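Local coordinates for protein predicted DNA-binding transcriptional regulator (PDB 7DWN) that probably binds DNA as a tetrameric LysR-family transcriptional regulator, with an effector-binding type domain following its helix-turn-helix, at residues A[127-132]-A[146-151]; A[229-234]-A[238-243]. One frame throughout, in Å; residues are numbered along the deposited sequence.

Both contacts lie in the LysR substrate-binding domain, a fold of the periplasmic-binding-protein type, and their centres are about 21 Å apart. Interaction 1 joins the loop after strand 123-128 to strand 145-149. Interaction 2 sets helix 224-232 on strand 238-241. Strands 123-128, 145-149 and 238-241 belong to one branched mixed sheet, so both contacts involve the same sheet: one bridges two of its strands, just past the end of the first, and the other sets a helix on it. Segments 146-151 and 238-243 touch, with Phe-149 CZ 3.3 Å from Tyr-243 OH. Each contact also has residues beside a second subunit: Glu-127 packs on Ser-221 of that subunit, and Ile-229 on its Pro-109.

Interaction 1: A[127-132]-A[146-151]; sequences EAIDVD and LLAFDD
Ile-129 reaches across to Leu-146 and Ala-148 in the LysR substrate-binding domain, which has the periplasmic-binding-protein type of fold. Strands 123-128 and 145-149 both pair in parallel with strand 94-99, so they are not direct neighbours in the sheet. Helix 134-140 lies between them in sequence, as in the alpha/beta order of this fold. No hydrogen bond crosses between 127-132 and 146-151. The contact is apolar and small, burying 109 Å² in all. Ile-129 stands just past the end of strand 123-128, and its CA is 7.7 Å from the CA of Ala-148. Its side chain is extended, with chi1 -171° and chi2 -170°, and this carries CD1 out to the other strand. Leu-146 meets it with one branch, CD1, while its chi1 of 173° sets CG beside the carbonyl carbon. The two side chains cross at about a right angle, and Leu-146 CD1 lies against both CG1 and CD1 of Ile-129. Leu-146 also touches Ala-98 of the central strand, and Ile-129 touches Ala-100 just beyond it. The small side chain of Ala-148 points toward Ile-129 and has Tyr-271 of strand 264-272 as another neighbour. Ile-129 CD1 thus has two methyl partners, Leu-146 CD1 at 3.6 Å and Ala-148 CB at 3.7 Å.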
# COMPACT_ATOMS: atom_id res chain seq x y z
N GLU A 127 19.72 -15.33 2.23
CA GLU A 127 18.32 -15.64 1.96
C GLU A 127 18.12 -15.83 0.46
O GLU A 127 18.75 -15.14 -0.35
CB GLU A 127 17.40 -14.54 2.48
CG GLU A 127 17.36 -14.45 4.00
CD GLU A 127 16.61 -15.61 4.63
OE1 GLU A 127 15.45 -15.86 4.23
OE2 GLU A 127 17.18 -16.27 5.52
N ALA A 128 17.25 -16.77 0.10
CA ALA A 128 16.97 -17.03 -1.31
C ALA A 128 16.36 -15.81 -1.97
O ALA A 128 15.63 -15.03 -1.35
CB ALA A 128 16.05 -18.24 -1.45
N ILE A 129 16.65 -15.65 -3.26
CA ILE A 129 16.26 -14.46 -4.00
C ILE A 129 14.79 -14.56 -4.40
O ILE A 129 14.24 -15.65 -4.58
CB ILE A 129 17.18 -14.27 -5.23
CG1 ILE A 129 16.93 -12.92 -5.89
CG2 ILE A 129 16.97 -15.40 -6.22
CD1 ILE A 129 17.60 -12.77 -7.24
N ASP A 130 14.15 -13.40 -4.55
CA ASP A 130 12.84 -13.27 -5.18
C ASP A 130 13.01 -12.27 -6.32
O ASP A 130 12.95 -11.06 -6.10
CB ASP A 130 11.78 -12.82 -4.18
CG ASP A 130 10.37 -12.93 -4.74
OD1 ASP A 130 10.22 -13.23 -5.94
OD2 ASP A 130 9.41 -12.72 -3.97
N VAL A 131 13.22 -12.79 -7.53
CA VAL A 131 13.56 -11.95 -8.68
C VAL A 131 12.47 -10.92 -8.96
O VAL A 131 12.75 -9.86 -9.53
CB VAL A 131 13.84 -12.82 -9.92
CG1 VAL A 131 15.09 -13.66 -9.71
CG2 VAL A 131 12.64 -13.72 -10.21
N ASP A 132 11.23 -11.21 -8.57
CA ASP A 132 10.14 -10.27 -8.80
C ASP A 132 10.35 -8.97 -8.02
O ASP A 132 9.96 -7.90 -8.50
CB ASP A 132 8.81 -10.90 -8.42
CG ASP A 132 8.45 -12.08 -9.31
OD1 ASP A 132 8.71 -12.01 -10.53
OD2 ASP A 132 7.92 -13.08 -8.79
N LEU A 146 23.39 -8.77 -3.57
CA LEU A 146 22.53 -9.72 -4.27
C LEU A 146 23.39 -10.59 -5.18
O LEU A 146 24.16 -10.08 -5.98
CB LEU A 146 21.47 -8.98 -5.09
CG LEU A 146 20.59 -9.80 -6.02
CD1 LEU A 146 19.88 -10.88 -5.23
CD2 LEU A 146 19.58 -8.91 -6.72
N LEU A 147 23.26 -11.90 -5.04
CA LEU A 147 23.95 -12.84 -5.91
C LEU A 147 22.92 -13.39 -6.89
O LEU A 147 22.09 -14.23 -6.52
CB LEU A 147 24.62 -13.96 -5.11
CG LEU A 147 26.04 -13.73 -4.58
CD1 LEU A 147 26.14 -12.49 -3.71
CD2 LEU A 147 26.50 -14.96 -3.81
N ALA A 148 22.95 -12.92 -8.13
CA ALA A 148 21.91 -13.29 -9.08
C ALA A 148 22.52 -13.48 -10.45
O ALA A 148 23.73 -13.34 -10.64
CB ALA A 148 20.78 -12.26 -9.10
N PHE A 149 21.69 -13.84 -11.42
CA PHE A 149 22.17 -14.04 -12.78
C PHE A 149 22.04 -12.74 -13.58
O PHE A 149 21.52 -11.73 -13.11
CB PHE A 149 21.41 -15.18 -13.45
CG PHE A 149 21.69 -16.53 -12.85
CD1 PHE A 149 22.83 -17.24 -13.20
CD2 PHE A 149 20.82 -17.08 -11.92
CE1 PHE A 149 23.09 -18.48 -12.64
CE2 PHE A 149 21.08 -18.31 -11.36
CZ PHE A 149 22.21 -19.01 -11.72
N ASP A 150 22.53 -12.79 -14.82
CA ASP A 150 22.59 -11.62 -15.69
C ASP A 150 21.22 -10.97 -15.82
O ASP A 150 20.25 -11.61 -16.24
CB ASP A 150 23.11 -12.04 -17.07
CG ASP A 150 23.39 -10.85 -17.98
OD1 ASP A 150 23.52 -9.72 -17.47
OD2 ASP A 150 23.48 -11.05 -19.21
N ASP A 151 21.14 -9.69 -15.46
CA ASP A 151 19.89 -8.94 -15.47
C ASP A 151 20.15 -7.56 -16.05
O ASP A 151 21.02 -6.84 -15.55
CB ASP A 151 19.30 -8.84 -14.06
CG ASP A 151 17.99 -8.08 -14.03
OD1 ASP A 151 16.95 -8.65 -14.42
OD2 ASP A 151 18.00 -6.90 -13.62

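Interaction 2: A[229-234]-A[238-243]; sequences ILVLNK and AWLPAY
One methyl group, Val-231 CG2, makes both side-chain contacts between helix 224-232 and strand 238-241. It sits 3.6 Å from Ala-238 CB and, more loosely, 4.4 Å from Leu-240 CD1. With Val-231 CG1 anti to the backbone N (chi1 165°), CG2 falls beside that N and anti to the carbonyl carbon. From there CG2 also comes within 3.8 Å of Ala-238 N. No hydrogen bond joins the two segments, and the buried area is 105 Å². The backbones are closest at Val-231 and Ala-238, whose CA atoms are 6.7 Å apart. Ala-238 and Leu-240 both point toward the helix. Trp-239, between them, points away. Alanine gives the valine methyl a close seat, and the longer Leu-240 reaches it with the end of one branch.

The chain turns quickly between the two elements. Helix 224-232 ends in a Schellman motif, with Lys-234 at positive phi as its C-prime residue. Lys-234 N hydrogen-bonds to Val-231 O at 2.9 Å, and the N of the next residue to Leu-230 O. Only three residues separate the segments, so this is a tight helix-to-strand connection in the substrate-binding domain.

Strand 238-241 pairs antiparallel with strand 160-174, with backbone hydrogen bonds between Ala-238 and Val-172 and between Leu-240 and Leu-170. Trp-239 packs on Val-206 and Ile-209 of helix 201-209. On the side facing helix 224-232, Leu-194 of strand 191-195 touches Val-231 and Ala-238, and also Leu-230 of the helix.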
# COMPACT_ATOMS: atom_id res chain seq x y z
N ILE A 229 17.99 -33.60 -10.17
CA ILE A 229 17.53 -34.85 -9.56
C ILE A 229 16.73 -35.67 -10.56
O ILE A 229 16.93 -36.88 -10.69
CB ILE A 229 16.73 -34.56 -8.28
CG1 ILE A 229 17.65 -34.05 -7.18
CG2 ILE A 229 16.00 -35.81 -7.83
CD1 ILE A 229 16.94 -33.74 -5.89
N LEU A 230 15.82 -35.02 -11.29
CA LEU A 230 15.01 -35.78 -12.24
C LEU A 230 15.84 -36.30 -13.41
O LEU A 230 15.53 -37.36 -13.96
CB LEU A 230 13.83 -34.94 -12.74
CG LEU A 230 12.69 -34.81 -11.73
CD1 LEU A 230 11.40 -34.42 -12.42
CD2 LEU A 230 12.51 -36.10 -10.94
N VAL A 231 16.91 -35.59 -13.78
CA VAL A 231 17.84 -36.11 -14.78
C VAL A 231 18.53 -37.35 -14.25
O VAL A 231 18.63 -38.38 -14.94
CB VAL A 231 18.86 -35.03 -15.18
CG1 VAL A 231 20.04 -35.65 -15.92
CG2 VAL A 231 18.20 -33.97 -16.05
N LEU A 232 19.02 -37.28 -13.01
CA LEU A 232 19.71 -38.43 -12.42
C LEU A 232 18.79 -39.64 -12.29
O LEU A 232 19.26 -40.78 -12.34
CB LEU A 232 20.29 -38.04 -11.05
CG LEU A 232 21.59 -37.25 -11.10
CD1 LEU A 232 22.00 -36.79 -9.71
CD2 LEU A 232 22.69 -38.10 -11.72
N ASN A 233 17.49 -39.41 -12.12
CA ASN A 233 16.52 -40.50 -12.09
C ASN A 233 16.11 -40.97 -13.49
O ASN A 233 15.07 -41.63 -13.62
CB ASN A 233 15.28 -40.08 -11.29
CG ASN A 233 15.58 -39.89 -9.82
OD1 ASN A 233 16.56 -40.42 -9.30
ND2 ASN A 233 14.72 -39.14 -9.13
N LYS A 234 16.90 -40.63 -14.51
CA LYS A 234 16.69 -41.10 -15.88
C LYS A 234 15.32 -40.69 -16.43
O LYS A 234 14.76 -41.36 -17.30
CB LYS A 234 16.87 -42.61 -15.99
CG LYS A 234 18.05 -43.16 -15.20
CD LYS A 234 18.32 -44.63 -15.54
CE LYS A 234 17.05 -45.46 -15.48
NZ LYS A 234 17.29 -46.85 -15.95
N ALA A 238 18.07 -32.29 -19.50
CA ALA A 238 17.88 -30.91 -19.06
C ALA A 238 19.14 -30.10 -19.32
O ALA A 238 20.25 -30.64 -19.35
CB ALA A 238 17.50 -30.84 -17.58
N TRP A 239 18.96 -28.80 -19.50
CA TRP A 239 20.07 -27.86 -19.60
C TRP A 239 20.43 -27.43 -18.18
O TRP A 239 19.72 -26.63 -17.56
CB TRP A 239 19.71 -26.66 -20.47
CG TRP A 239 19.94 -26.91 -21.93
CD1 TRP A 239 21.02 -26.52 -22.67
CD2 TRP A 239 19.08 -27.62 -22.83
NE1 TRP A 239 20.88 -26.93 -23.97
CE2 TRP A 239 19.70 -27.61 -24.09
CE3 TRP A 239 17.85 -28.26 -22.68
CZ2 TRP A 239 19.12 -28.22 -25.21
CZ3 TRP A 239 17.27 -28.86 -23.78
CH2 TRP A 239 17.91 -28.84 -25.03
N LEU A 240 21.53 -27.96 -17.67
CA LEU A 240 21.94 -27.65 -16.32
C LEU A 240 23.20 -26.80 -16.31
O LEU A 240 24.06 -26.97 -17.19
CB LEU A 240 22.18 -28.93 -15.51
CG LEU A 240 20.98 -29.87 -15.45
CD1 LEU A 240 21.28 -31.10 -14.62
CD2 LEU A 240 19.77 -29.13 -14.90
N PRO A 241 23.33 -25.86 -15.38
CA PRO A 241 24.58 -25.10 -15.27
C PRO A 241 25.74 -26.02 -14.93
O PRO A 241 25.61 -26.94 -14.12
CB PRO A 241 24.29 -24.10 -14.15
CG PRO A 241 23.18 -24.71 -13.37
CD PRO A 241 22.34 -25.44 -14.37
N ALA A 242 26.88 -25.77 -15.57
CA ALA A 242 27.99 -26.71 -15.48
C ALA A 242 28.57 -26.78 -14.07
O ALA A 242 29.09 -27.82 -13.68
CB ALA A 242 29.07 -26.33 -16.49
N TYR A 243 28.47 -25.69 -13.30
CA TYR A 243 29.04 -25.71 -11.95
C TYR A 243 28.27 -26.60 -10.99
O TYR A 243 28.78 -26.92 -9.92
CB TYR A 243 29.13 -24.28 -11.39
CG TYR A 243 27.80 -23.56 -11.29
CD1 TYR A 243 26.93 -23.81 -10.23
CD2 TYR A 243 27.42 -22.63 -12.24
CE1 TYR A 243 25.73 -23.15 -10.13
CE2 TYR A 243 26.21 -21.96 -12.15
CZ TYR A 243 25.37 -22.23 -11.09
OH TYR A 243 24.16 -21.58 -10.98